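Local atomic coordinates of N5-carboxyaminoimidazole ribonucleotide synthetase (Bacillus anthracis, PDB entry 3QFF), a protein that uses ATP and bicarbonate to carboxylate aminoimidazole ribonucleotide, forming N5-carboxyaminoimidazole ribonucleotide in purine biosynthesis. Residues Q111-E116 / E184-K189; N118-E121 / P126-T129; R131-Q136 / T140-E145; L152-G157 / R177-A182. One frame throughout, in Å; residues are numbered along the deposited sequence.

Contact 1: Q111-E116 / E184-K189; sequences QNRFTE and ECILEK. With ADP (adenosine-5'-diphosphate), chain C.
R113 runs across I186 of strand 185-189 and ends at the diphosphate of ADP. Its CB lies 4.2 Å from I186 CG2, and CD touches the same methyl, so the aliphatic half packs on the branched isoleucine at about a right angle. From CG to NE the chain is extended (chi2 -165°), which carries the charged end beyond I186. NE makes a weak hydrogen bond to T154 O, NH2 forms a salt bridge with E274, and NH1 donates to ADP O2B at 2.7 Å, nearly straight (166°) and in the guanidinium plane. Arginine suits this place, providing both greasy shaft and cationic end. Next to it, F114 CA lies 4.4 Å from I186 CD1, and the F114 ring rests on L132 of strand 130-133. At the adenine, ADP N6 donates to K189 O (2.8 Å) and to E188 OE2 (3.3 Å). N112 caps the helix, its OD1 accepting from T115 N at 3.1 Å, while its ND2 stands 3.6 Å from E184 OE2; a water joins the two, weakly on the N112 side. That carboxylate oxygen also bonds T155 OG1. The start of helix 113-122 thus lies over strand 185-189, which runs between strands 130-133 and 150-154.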
loop_
_atom_site.group_PDB
_atom_site.type_symbol
_atom_site.label_atom_id
_atom_site.label_comp_id
_atom_site.label_asym_id
_atom_site.label_seq_id
_atom_site.Cartn_x
_atom_site.Cartn_y
_atom_site.Cartn_z
ATOM N N GLN A 111 -24.932 13.531 -9.984
ATOM C CA GLN A 111 -25.851 12.404 -10.147
ATOM C C GLN A 111 -26.801 12.536 -11.336
ATOM O O GLN A 111 -27.472 11.575 -11.719
ATOM C CB GLN A 111 -26.609 12.160 -8.838
ATOM C CG GLN A 111 -25.794 11.332 -7.865
ATOM C CD GLN A 111 -25.696 9.886 -8.310
ATOM O OE1 GLN A 111 -26.639 9.104 -8.129
ATOM N NE2 GLN A 111 -24.562 9.520 -8.903
ATOM N N ASN A 112 -26.839 13.720 -11.929
ATOM C CA ASN A 112 -27.717 14.003 -13.052
ATOM C C ASN A 112 -26.893 14.680 -14.143
ATOM O O ASN A 112 -26.311 15.740 -13.894
ATOM C CB ASN A 112 -28.875 14.916 -12.589
ATOM C CG ASN A 112 -29.860 15.250 -13.711
ATOM O OD1 ASN A 112 -29.488 15.826 -14.729
ATOM N ND2 ASN A 112 -31.140 14.903 -13.507
ATOM N N ARG A 113 -26.839 14.064 -15.327
ATOM C CA ARG A 113 -25.982 14.541 -16.436
ATOM C C ARG A 113 -26.269 15.982 -16.826
ATOM O O ARG A 113 -25.358 16.740 -17.163
ATOM C CB ARG A 113 -26.141 13.663 -17.682
ATOM C CG ARG A 113 -25.647 12.234 -17.524
ATOM C CD ARG A 113 -25.515 11.570 -18.897
ATOM N NE ARG A 113 -25.253 10.138 -18.769
ATOM C CZ ARG A 113 -24.036 9.605 -18.693
ATOM N NH1 ARG A 113 -23.903 8.289 -18.575
ATOM N NH2 ARG A 113 -22.957 10.385 -18.736
ATOM N N PHE A 114 -27.541 16.360 -16.789
ATOM C CA PHE A 114 -27.920 17.741 -17.100
ATOM C C PHE A 114 -27.465 18.710 -16.013
ATOM O O PHE A 114 -26.808 19.704 -16.307
ATOM C CB PHE A 114 -29.432 17.863 -17.358
ATOM C CG PHE A 114 -29.853 19.235 -17.789
ATOM C CD1 PHE A 114 -29.676 19.644 -19.107
ATOM C CD2 PHE A 114 -30.384 20.129 -16.873
ATOM C CE1 PHE A 114 -30.057 20.921 -19.512
ATOM C CE2 PHE A 114 -30.765 21.415 -17.273
ATOM C CZ PHE A 114 -30.588 21.807 -18.596
ATOM N N THR A 115 -27.803 18.421 -14.758
ATOM C CA THR A 115 -27.329 19.232 -13.631
ATOM C C THR A 115 -25.802 19.353 -13.655
ATOM O O THR A 115 -25.246 20.436 -13.415
ATOM C CB THR A 115 -27.810 18.653 -12.284
ATOM O OG1 THR A 115 -29.217 18.431 -12.366
ATOM C CG2 THR A 115 -27.557 19.619 -11.150
ATOM N N GLU A 116 -25.146 18.240 -13.980
ATOM C CA GLU A 116 -23.691 18.145 -13.999
ATOM C C GLU A 116 -23.089 19.105 -15.030
ATOM O O GLU A 116 -22.208 19.889 -14.690
ATOM C CB GLU A 116 -23.258 16.698 -14.273
ATOM C CG GLU A 116 -21.758 16.419 -14.293
ATOM C CD GLU A 116 -21.460 14.937 -14.470
ATOM O OE1 GLU A 116 -21.960 14.325 -15.445
ATOM O OE2 GLU A 116 -20.747 14.362 -13.624
ATOM N N GLU A 184 -35.757 10.402 -18.938
ATOM C CA GLU A 184 -35.245 11.738 -19.181
ATOM C C GLU A 184 -33.816 11.623 -19.694
ATOM O O GLU A 184 -32.997 10.883 -19.129
ATOM C CB GLU A 184 -35.262 12.562 -17.897
ATOM C CG GLU A 184 -34.727 13.982 -18.084
ATOM C CD GLU A 184 -34.587 14.741 -16.779
ATOM O OE1 GLU A 184 -35.425 15.638 -16.524
ATOM O OE2 GLU A 184 -33.640 14.439 -16.011
ATOM N N CYS A 185 -33.535 12.373 -20.749
ATOM C CA CYS A 185 -32.269 12.314 -21.456
ATOM C C CYS A 185 -31.616 13.672 -21.706
ATOM O O CYS A 185 -32.188 14.743 -21.460
ATOM C CB CYS A 185 -32.470 11.593 -22.792
ATOM S SG CYS A 185 -32.876 9.841 -22.610
ATOM N N ILE A 186 -30.388 13.595 -22.197
ATOM C CA ILE A 186 -29.675 14.726 -22.717
ATOM C C ILE A 186 -29.166 14.312 -24.101
ATOM O O ILE A 186 -28.766 13.168 -24.295
ATOM C CB ILE A 186 -28.505 15.120 -21.752
ATOM C CG1 ILE A 186 -27.885 16.452 -22.129
ATOM C CG2 ILE A 186 -27.422 14.022 -21.661
ATOM C CD1 ILE A 186 -26.700 16.808 -21.221
ATOM N N LEU A 187 -29.212 15.228 -25.059
ATOM C CA LEU A 187 -28.555 15.009 -26.340
ATOM C C LEU A 187 -27.334 15.911 -26.433
ATOM O O LEU A 187 -27.437 17.117 -26.209
ATOM C CB LEU A 187 -29.497 15.287 -27.512
ATOM C CG LEU A 187 -28.971 14.901 -28.911
ATOM C CD1 LEU A 187 -29.254 13.445 -29.189
ATOM C CD2 LEU A 187 -29.594 15.766 -30.001
ATOM N N GLU A 188 -26.190 15.317 -26.771
ATOM C CA GLU A 188 -24.926 16.046 -26.896
ATOM C C GLU A 188 -24.381 15.993 -28.316
ATOM O O GLU A 188 -24.474 14.952 -28.975
ATOM C CB GLU A 188 -23.868 15.434 -25.987
ATOM C CG GLU A 188 -24.185 15.425 -24.504
ATOM C CD GLU A 188 -23.069 14.783 -23.696
ATOM O OE1 GLU A 188 -23.307 14.449 -22.518
ATOM O OE2 GLU A 188 -21.956 14.591 -24.245
ATOM N N LYS A 189 -23.791 17.097 -28.769
ATOM C CA LYS A 189 -23.013 17.100 -30.009
ATOM C C LYS A 189 -21.874 16.102 -29.916
ATOM O O LYS A 189 -21.215 15.991 -28.883
ATOM C CB LYS A 189 -22.441 18.484 -30.312
ATOM C CG LYS A 189 -23.103 19.211 -31.463
ATOM C CD LYS A 189 -22.448 20.565 -31.696
ATOM C CE LYS A 189 -23.370 21.515 -32.456
ATOM N NZ LYS A 189 -23.253 22.913 -31.951
HETATM P PB ADP C . -20.865 6.488 -19.165
HETATM O O1B ADP C . -21.690 5.250 -19.427
HETATM O O2B ADP C . -21.418 7.339 -18.042
HETATM O O3B ADP C . -19.383 6.211 -19.074
HETATM P PA ADP C . -20.132 8.564 -21.079
HETATM O O1A ADP C . -18.782 8.545 -20.391
HETATM O O2A ADP C . -20.931 9.844 -21.148
HETATM O O3A ADP C . -21.088 7.387 -20.500
HETATM O "O5'" ADP C . -19.908 8.100 -22.602
HETATM C "C5'" ADP C . -19.463 6.776 -22.886
HETATM C "C4'" ADP C . -18.537 6.804 -24.092
HETATM O "O4'" ADP C . -19.236 7.355 -25.211
HETATM C "C3'" ADP C . -17.323 7.689 -23.857
HETATM O "O3'" ADP C . -16.198 6.917 -23.427
HETATM C "C2'" ADP C . -17.079 8.352 -25.199
HETATM O "O2'" ADP C . -16.108 7.608 -25.939
HETATM C "C1'" ADP C . -18.412 8.280 -25.927
HETATM N N9 ADP C . -19.054 9.624 -25.955
HETATM C C8 ADP C . -19.920 10.107 -25.038
HETATM N N7 ADP C . -20.323 11.363 -25.355
HETATM C C5 ADP C . -19.712 11.707 -26.501
HETATM C C6 ADP C . -19.696 12.899 -27.387
HETATM N N6 ADP C . -20.435 14.000 -27.101
HETATM N N1 ADP C . -18.913 12.844 -28.494
HETATM C C2 ADP C . -18.171 11.761 -28.794
HETATM N N3 ADP C . -18.141 10.651 -28.035
HETATM C C4 ADP C . -18.878 10.560 -26.897
HETATM O O HOH W 1 -33.136 17.330 -15.028
#

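Contact 2: N118-E121 / P126-T129; sequences NAIE and PVAT
V127 fits against I120 and E121, one methyl for each, and these three residues bury most of the surface between helix and loop. V127 CG1 presses on I120 CG2 at 3.4 Å, closer than methyl groups usually come, with I120 CB behind it at 3.9 Å. In I120 a chi1 of -68° turns CG1 back along the N side and leaves CG2 facing the valine; CD1 still reaches V127 CG1 at 4.2 Å. Two beta-branched residues suit this buried seam, since both branch at CB and so put bulk close to the main chain, where helix and loop meet. V127 CG2 lies against both CG (3.6 Å) and the carboxylate oxygen OE2 (3.5 Å) of E121. Glutamate is apt here because its chain and one carboxylate oxygen lie across the valine methyl, while the other oxygen, OE1, is hydrogen-bonded to Y130 OH at the exposed side. The same hydroxyl is bonded to N118 OD1, a turn earlier in the helix. Residues 126-129 are the later part of the loop between helix 113-122 and strand 130-133. On the way, P126 pairs by backbone with I272 of strand 270-276, whose I272 and L275 also touch I120, and T129 pairs with K189 of strand 185-189.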
loop_
_atom_site.group_PDB
_atom_site.type_symbol
_atom_site.label_atom_id
_atom_site.label_comp_id
_atom_site.label_asym_id
_atom_site.label_seq_id
_atom_site.Cartn_x
_atom_site.Cartn_y
_atom_site.Cartn_z
ATOM N N ASN A 118 -24.519 21.747 -16.432
ATOM C CA ASN A 118 -24.828 23.110 -16.001
ATOM C C ASN A 118 -23.827 23.605 -14.969
ATOM O O ASN A 118 -23.385 24.754 -15.034
ATOM C CB ASN A 118 -26.222 23.213 -15.370
ATOM C CG ASN A 118 -27.342 23.114 -16.382
ATOM O OD1 ASN A 118 -27.160 23.338 -17.585
ATOM N ND2 ASN A 118 -28.525 22.790 -15.892
ATOM N N ALA A 119 -23.512 22.741 -14.003
ATOM C CA ALA A 119 -22.583 23.085 -12.942
ATOM C C ALA A 119 -21.206 23.350 -13.539
ATOM O O ALA A 119 -20.549 24.327 -13.170
ATOM C CB ALA A 119 -22.517 21.989 -11.879
ATOM N N ILE A 120 -20.785 22.497 -14.475
ATOM C CA ILE A 120 -19.474 22.673 -15.135
ATOM C C ILE A 120 -19.407 24.020 -15.875
ATOM O O ILE A 120 -18.467 24.784 -15.701
ATOM C CB ILE A 120 -19.142 21.492 -16.093
ATOM C CG1 ILE A 120 -18.913 20.202 -15.289
ATOM C CG2 ILE A 120 -17.904 21.803 -16.943
ATOM C CD1 ILE A 120 -18.899 18.918 -16.147
ATOM N N GLU A 121 -20.419 24.302 -16.689
ATOM C CA GLU A 121 -20.470 25.555 -17.441
ATOM C C GLU A 121 -20.525 26.771 -16.528
ATOM O O GLU A 121 -19.885 27.774 -16.795
ATOM C CB GLU A 121 -21.671 25.555 -18.362
ATOM C CG GLU A 121 -21.547 24.553 -19.474
ATOM C CD GLU A 121 -22.497 24.847 -20.602
ATOM O OE1 GLU A 121 -23.706 24.939 -20.326
ATOM O OE2 GLU A 121 -22.027 24.989 -21.755
ATOM N N PRO A 126 -15.513 24.321 -20.428
ATOM C CA PRO A 126 -16.201 23.882 -21.655
ATOM C C PRO A 126 -16.757 22.451 -21.611
ATOM O O PRO A 126 -16.128 21.541 -21.065
ATOM C CB PRO A 126 -15.116 23.995 -22.734
ATOM C CG PRO A 126 -13.822 23.895 -21.994
ATOM C CD PRO A 126 -14.047 24.438 -20.617
ATOM N N VAL A 127 -17.943 22.284 -22.183
ATOM C CA VAL A 127 -18.558 20.972 -22.376
ATOM C C VAL A 127 -19.091 20.927 -23.809
ATOM O O VAL A 127 -19.287 21.978 -24.438
ATOM C CB VAL A 127 -19.709 20.704 -21.361
ATOM C CG1 VAL A 127 -19.177 20.712 -19.925
ATOM C CG2 VAL A 127 -20.826 21.726 -21.518
ATOM N N ALA A 128 -19.311 19.724 -24.329
ATOM C CA ALA A 128 -19.975 19.575 -25.628
ATOM C C ALA A 128 -21.353 20.212 -25.535
ATOM O O ALA A 128 -22.005 20.167 -24.481
ATOM C CB ALA A 128 -20.108 18.124 -25.993
ATOM N N THR A 129 -21.790 20.803 -26.638
ATOM C CA THR A 129 -23.070 21.477 -26.671
ATOM C C THR A 129 -24.169 20.422 -26.477
ATOM O O THR A 129 -24.052 19.284 -26.946
ATOM C CB THR A 129 -23.203 22.340 -27.943
ATOM O OG1 THR A 129 -22.624 21.647 -29.042
ATOM C CG2 THR A 129 -22.409 23.627 -27.793
#

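Contact 3: R131-Q136 / T140-E145; sequences RLVQNQ and TEAIAE
A142 packs its methyl against R131 and V133 in a strand-turn-helix unit, part of the small antiparallel sheet of the ATP-grasp fold, with helices 136-146 and 173-182 packed on the same face. Strand 131-133 and helix 140-145 run nearly antiparallel (156°), their axes 8.8 Å apart. The tight part is small and apolar: A142 CB lies 3.9 Å from R131 CB and 4.1 Å from V133 CG2. Alanine suits this spot, where its short side chain lets the helix settle on the strand, and valine, common in strands, offers a methyl without a long reach. Toward solvent the contact turns ionic and looser. R131 bends at chi2 (-67°), bringing its NE to E145, and the salt bridge is made by two weak bonds, to OE2 at 3.2 Å and to OE1 at 3.4 Å. The guanidinium and carboxylate planes are about 70° apart, so the groups do not lie flat in the paired, two-N-H fashion. At the other end, where the helix begins, Q136 and T140 both bond R177 of helix 173-182 through their side chains. There the first helical turn is closed by T140 N donating to Q136 O at 2.9 Å.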
loop_
_atom_site.group_PDB
_atom_site.type_symbol
_atom_site.label_atom_id
_atom_site.label_comp_id
_atom_site.label_asym_id
_atom_site.label_seq_id
_atom_site.Cartn_x
_atom_site.Cartn_y
_atom_site.Cartn_z
ATOM N N ARG A 131 -28.536 19.517 -25.089
ATOM C CA ARG A 131 -29.930 19.904 -24.857
ATOM C C ARG A 131 -30.640 18.884 -23.982
ATOM O O ARG A 131 -30.505 17.667 -24.180
ATOM C CB ARG A 131 -30.712 20.012 -26.177
ATOM C CG ARG A 131 -30.220 21.055 -27.162
ATOM C CD ARG A 131 -30.415 22.483 -26.674
ATOM N NE ARG A 131 -30.005 23.436 -27.705
ATOM C CZ ARG A 131 -28.803 24.000 -27.797
ATOM N NH1 ARG A 131 -27.849 23.734 -26.908
ATOM N NH2 ARG A 131 -28.563 24.845 -28.791
ATOM N N LEU A 132 -31.424 19.385 -23.030
ATOM C CA LEU A 132 -32.263 18.520 -22.204
ATOM C C LEU A 132 -33.388 17.938 -23.059
ATOM O O LEU A 132 -33.998 18.662 -23.847
ATOM C CB LEU A 132 -32.854 19.314 -21.035
ATOM C CG LEU A 132 -33.712 18.544 -20.042
ATOM C CD1 LEU A 132 -32.848 17.564 -19.231
ATOM C CD2 LEU A 132 -34.499 19.516 -19.137
ATOM N N VAL A 133 -33.649 16.638 -22.905
ATOM C CA VAL A 133 -34.732 15.972 -23.630
ATOM C C VAL A 133 -35.669 15.266 -22.647
ATOM O O VAL A 133 -35.315 14.243 -22.033
ATOM C CB VAL A 133 -34.203 14.988 -24.718
ATOM C CG1 VAL A 133 -35.350 14.171 -25.344
ATOM C CG2 VAL A 133 -33.446 15.754 -25.800
ATOM N N GLN A 134 -36.852 15.844 -22.482
ATOM C CA GLN A 134 -37.847 15.312 -21.553
ATOM C C GLN A 134 -39.054 14.706 -22.292
ATOM O O GLN A 134 -39.858 13.994 -21.699
ATOM C CB GLN A 134 -38.293 16.399 -20.556
ATOM C CG GLN A 134 -37.200 16.814 -19.567
ATOM C CD GLN A 134 -37.681 17.812 -18.502
ATOM O OE1 GLN A 134 -38.370 18.783 -18.810
ATOM N NE2 GLN A 134 -37.297 17.573 -17.243
ATOM N N ASN A 135 -39.183 15.009 -23.575
ATOM C CA ASN A 135 -40.213 14.390 -24.415
ATOM C C ASN A 135 -39.796 14.315 -25.874
ATOM O O ASN A 135 -38.703 14.766 -26.238
ATOM C CB ASN A 135 -41.566 15.099 -24.271
ATOM C CG ASN A 135 -41.503 16.571 -24.600
ATOM O OD1 ASN A 135 -40.699 17.018 -25.425
ATOM N ND2 ASN A 135 -42.390 17.342 -23.976
ATOM N N GLN A 136 -40.678 13.751 -26.700
ATOM C CA GLN A 136 -40.416 13.577 -28.128
ATOM C C GLN A 136 -40.240 14.891 -28.864
ATOM O O GLN A 136 -39.382 15.003 -29.742
ATOM C CB GLN A 136 -41.524 12.737 -28.782
ATOM C CG GLN A 136 -41.645 11.335 -28.182
ATOM C CD GLN A 136 -40.405 10.487 -28.417
ATOM O OE1 GLN A 136 -39.636 10.736 -29.346
ATOM N NE2 GLN A 136 -40.218 9.465 -27.586
ATOM N N THR A 140 -36.955 15.993 -31.004
ATOM C CA THR A 140 -37.041 16.474 -32.383
ATOM C C THR A 140 -36.320 17.807 -32.552
ATOM O O THR A 140 -35.492 17.957 -33.464
ATOM C CB THR A 140 -38.504 16.566 -32.875
ATOM O OG1 THR A 140 -39.119 15.282 -32.759
ATOM C CG2 THR A 140 -38.558 16.999 -34.332
ATOM N N GLU A 141 -36.621 18.760 -31.665
ATOM C CA GLU A 141 -35.976 20.075 -31.685
ATOM C C GLU A 141 -34.454 19.983 -31.472
ATOM O O GLU A 141 -33.687 20.704 -32.133
ATOM C CB GLU A 141 -36.610 21.029 -30.657
ATOM C CG GLU A 141 -37.948 21.642 -31.099
ATOM C CD GLU A 141 -38.558 22.627 -30.084
ATOM O OE1 GLU A 141 -39.797 22.831 -30.110
ATOM O OE2 GLU A 141 -37.808 23.202 -29.263
ATOM N N ALA A 142 -34.030 19.099 -30.562
ATOM C CA ALA A 142 -32.607 18.916 -30.258
ATOM C C ALA A 142 -31.834 18.397 -31.469
ATOM O O ALA A 142 -30.804 18.960 -31.830
ATOM C CB ALA A 142 -32.413 17.995 -29.050
ATOM N N ILE A 143 -32.338 17.333 -32.094
ATOM C CA ILE A 143 -31.781 16.836 -33.366
ATOM C C ILE A 143 -31.637 17.969 -34.395
ATOM O O ILE A 143 -30.602 18.088 -35.057
ATOM C CB ILE A 143 -32.635 15.698 -33.965
ATOM C CG1 ILE A 143 -32.632 14.479 -33.037
ATOM C CG2 ILE A 143 -32.115 15.311 -35.354
ATOM C CD1 ILE A 143 -33.797 13.532 -33.255
ATOM N N ALA A 144 -32.672 18.799 -34.513
ATOM C CA ALA A 144 -32.658 19.924 -35.446
ATOM C C ALA A 144 -31.530 20.910 -35.142
ATOM O O ALA A 144 -30.787 21.297 -36.052
ATOM C CB ALA A 144 -34.013 20.638 -35.453
ATOM N N GLU A 145 -31.405 21.301 -33.872
ATOM C CA GLU A 145 -30.408 22.290 -33.430
ATOM C C GLU A 145 -28.970 21.775 -33.517
ATOM O O GLU A 145 -28.075 22.500 -33.962
ATOM C CB GLU A 145 -30.672 22.740 -31.987
ATOM C CG GLU A 145 -31.843 23.694 -31.774
ATOM C CD GLU A 145 -32.223 23.807 -30.300
ATOM O OE1 GLU A 145 -32.674 22.790 -29.715
ATOM O OE2 GLU A 145 -32.066 24.908 -29.719
#

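Contact 4: L152-G157 / R177-A182; sequences LKTTTG and RKLANA. With ADP (adenosine-5'-diphosphate), chain C.
This contact belongs to the helix-on-sheet layer of the ATP-grasp domain, with L179 packing on L152 and T154 of a strand that also serves the nucleotide site. Strand 152-154 and helix 177-182 run almost parallel (22°) with axes 9.1 Å apart, a spacing filled by leucine. L179 CD2 reaches L152 twice: the methyl lies 3.6 Å from L152 O and 4.0 Å from L152 CD2, as the two side chains slide past each other in opposite directions. The other branch, CD1, meets T154 CG2 at 3.9 Å. That threonine can face both ways: its methyl turns to the leucine, while OG1 donates to T156 O at 3.1 Å, bridging the strand end and the following turn. L152 CD2 lies 4.4 Å from A180 CB, a looser contact that a small alanine makes at the side of the leucine pair. K153 points away from the helix, and its extended chain brings NZ to ADP O2A (2.8 Å) and N7 (3.0 Å); a salt bridge to E188 also holds the ammonium. One strand therefore divides its work between two faces. It lies between strands 185-189 and 164-167, and L139 of helix 136-146 covers L152 and A180 beside helix 173-182.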
loop_
_atom_site.group_PDB
_atom_site.type_symbol
_atom_site.label_atom_id
_atom_site.label_comp_id
_atom_site.label_asym_id
_atom_site.label_seq_id
_atom_site.Cartn_x
_atom_site.Cartn_y
_atom_site.Cartn_z
ATOM N N LEU A 152 -27.532 10.507 -27.508
ATOM C CA LEU A 152 -28.600 10.627 -26.532
ATOM C C LEU A 152 -28.278 9.745 -25.343
ATOM O O LEU A 152 -28.132 8.543 -25.496
ATOM C CB LEU A 152 -29.940 10.211 -27.141
ATOM C CG LEU A 152 -31.190 10.507 -26.307
ATOM C CD1 LEU A 152 -31.423 12.007 -26.212
ATOM C CD2 LEU A 152 -32.390 9.815 -26.935
ATOM N N LYS A 153 -28.158 10.347 -24.165
ATOM C CA LYS A 153 -27.883 9.595 -22.941
ATOM C C LYS A 153 -28.957 9.904 -21.905
ATOM O O LYS A 153 -29.494 11.009 -21.894
ATOM C CB LYS A 153 -26.509 9.962 -22.364
ATOM C CG LYS A 153 -25.444 10.318 -23.387
ATOM C CD LYS A 153 -24.072 10.464 -22.723
ATOM C CE LYS A 153 -23.124 11.229 -23.633
ATOM N NZ LYS A 153 -21.977 11.830 -22.887
ATOM N N THR A 154 -29.268 8.935 -21.045
ATOM C CA THR A 154 -30.181 9.182 -19.927
ATOM C C THR A 154 -29.485 10.085 -18.908
ATOM O O THR A 154 -28.275 9.984 -18.719
ATOM C CB THR A 154 -30.622 7.884 -19.217
ATOM O OG1 THR A 154 -29.475 7.217 -18.674
ATOM C CG2 THR A 154 -31.352 6.951 -20.176
ATOM N N THR A 155 -30.244 10.963 -18.258
ATOM C CA THR A 155 -29.663 11.903 -17.294
ATOM C C THR A 155 -29.226 11.224 -15.996
ATOM O O THR A 155 -28.312 11.695 -15.328
ATOM C CB THR A 155 -30.621 13.069 -16.952
ATOM O OG1 THR A 155 -31.891 12.548 -16.547
ATOM C CG2 THR A 155 -30.805 14.000 -18.148
ATOM N N THR A 156 -29.885 10.124 -15.631
ATOM C CA THR A 156 -29.570 9.441 -14.376
ATOM C C THR A 156 -29.379 7.943 -14.553
ATOM O O THR A 156 -29.675 7.390 -15.619
ATOM C CB THR A 156 -30.668 9.650 -13.307
ATOM O OG1 THR A 156 -31.872 8.999 -13.732
ATOM C CG2 THR A 156 -30.933 11.134 -13.068
ATOM N N GLY A 157 -28.880 7.309 -13.490
ATOM C CA GLY A 157 -28.768 5.858 -13.380
ATOM C C GLY A 157 -28.105 5.211 -14.573
ATOM O O GLY A 157 -28.774 4.544 -15.372
ATOM N N ARG A 177 -35.946 7.681 -29.996
ATOM C CA ARG A 177 -37.307 7.935 -29.506
ATOM C C ARG A 177 -37.698 6.932 -28.433
ATOM O O ARG A 177 -38.317 7.294 -27.426
ATOM C CB ARG A 177 -38.327 7.894 -30.643
ATOM C CG ARG A 177 -38.103 8.947 -31.689
ATOM C CD ARG A 177 -39.394 9.423 -32.308
ATOM N NE ARG A 177 -39.147 10.490 -33.277
ATOM C CZ ARG A 177 -39.009 11.777 -32.973
ATOM N NH1 ARG A 177 -38.786 12.661 -33.934
ATOM N NH2 ARG A 177 -39.086 12.184 -31.708
ATOM N N LYS A 178 -37.327 5.673 -28.661
ATOM C CA LYS A 178 -37.570 4.591 -27.713
ATOM C C LYS A 178 -36.924 4.922 -26.367
ATOM O O LYS A 178 -37.533 4.742 -25.316
ATOM C CB LYS A 178 -37.010 3.272 -28.264
ATOM C CG LYS A 178 -37.341 2.033 -27.439
ATOM C CD LYS A 178 -38.524 1.262 -28.030
ATOM C CE LYS A 178 -38.797 -0.006 -27.237
ATOM N NZ LYS A 178 -39.636 -0.969 -28.013
ATOM N N LEU A 179 -35.690 5.420 -26.417
ATOM C CA LEU A 179 -34.957 5.796 -25.210
ATOM C C LEU A 179 -35.576 7.011 -24.526
ATOM O O LEU A 179 -35.792 6.992 -23.317
ATOM C CB LEU A 179 -33.474 6.043 -25.526
ATOM C CG LEU A 179 -32.536 6.319 -24.348
ATOM C CD1 LEU A 179 -32.484 5.128 -23.384
ATOM C CD2 LEU A 179 -31.141 6.677 -24.857
ATOM N N ALA A 180 -35.859 8.056 -25.302
ATOM C CA ALA A 180 -36.514 9.256 -24.774
ATOM C C ALA A 180 -37.903 8.943 -24.192
ATOM O O ALA A 180 -38.444 9.711 -23.396
ATOM C CB ALA A 180 -36.602 10.327 -25.845
ATOM N N ASN A 181 -38.462 7.797 -24.577
ATOM C CA ASN A 181 -39.765 7.367 -24.076
ATOM C C ASN A 181 -39.697 6.740 -22.683
ATOM O O ASN A 181 -40.644 6.847 -21.901
ATOM C CB ASN A 181 -40.415 6.395 -25.062
ATOM C CG ASN A 181 -41.882 6.199 -24.798
ATOM O OD1 ASN A 181 -42.287 5.193 -24.219
ATOM N ND2 ASN A 181 -42.691 7.172 -25.199
ATOM N N ALA A 182 -38.577 6.088 -22.380
ATOM C CA ALA A 182 -38.385 5.401 -21.098
ATOM C C ALA A 182 -37.752 6.272 -20.010
ATOM O O ALA A 182 -37.930 6.001 -18.817
ATOM C CB ALA A 182 -37.554 4.138 -21.297
HETATM P PB ADP C . -20.865 6.488 -19.165
HETATM O O1B ADP C . -21.690 5.250 -19.427
HETATM O O2B ADP C . -21.418 7.339 -18.042
HETATM O O3B ADP C . -19.383 6.211 -19.074
HETATM P PA ADP C . -20.132 8.564 -21.079
HETATM O O1A ADP C . -18.782 8.545 -20.391
HETATM O O2A ADP C . -20.931 9.844 -21.148
HETATM O O3A ADP C . -21.088 7.387 -20.500
HETATM O "O5'" ADP C . -19.908 8.100 -22.602
HETATM C "C5'" ADP C . -19.463 6.776 -22.886
HETATM C "C4'" ADP C . -18.537 6.804 -24.092
HETATM O "O4'" ADP C . -19.236 7.355 -25.211
HETATM C "C3'" ADP C . -17.323 7.689 -23.857
HETATM O "O3'" ADP C . -16.198 6.917 -23.427
HETATM C "C2'" ADP C . -17.079 8.352 -25.199
HETATM O "O2'" ADP C . -16.108 7.608 -25.939
HETATM C "C1'" ADP C . -18.412 8.280 -25.927
HETATM N N9 ADP C . -19.054 9.624 -25.955
HETATM C C8 ADP C . -19.920 10.107 -25.038
HETATM N N7 ADP C . -20.323 11.363 -25.355
HETATM C C5 ADP C . -19.712 11.707 -26.501
HETATM C C6 ADP C . -19.696 12.899 -27.387
HETATM N N6 ADP C . -20.435 14.000 -27.101
HETATM N N1 ADP C . -18.913 12.844 -28.494
HETATM C C2 ADP C . -18.171 11.761 -28.794
HETATM N N3 ADP C . -18.141 10.651 -28.035
HETATM C C4 ADP C . -18.878 10.560 -26.897
#

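How the contacts relate
Contact 1 is a surface contact whose polar groups turn mainly to ADP and to a water; contacts 2, 3 and 4 are partly buried. Contacts 1 and 2 share helix 113-122, one at its start and one further along. Contacts 1, 3 and 4 meet in one antiparallel sheet, where strand 185-189 is flanked by 130-133 and 150-154: C185 O accepts from V133 N, and I186 N donates to K153 O. Contacts 3 and 4 cover this sheet with neighbouring helices joined through R177. Chemistry follows place: methyl packing dominates 2 and 4, contact 3 adds a salt bridge on its solvent side, and only 1 and 4 bind ADP.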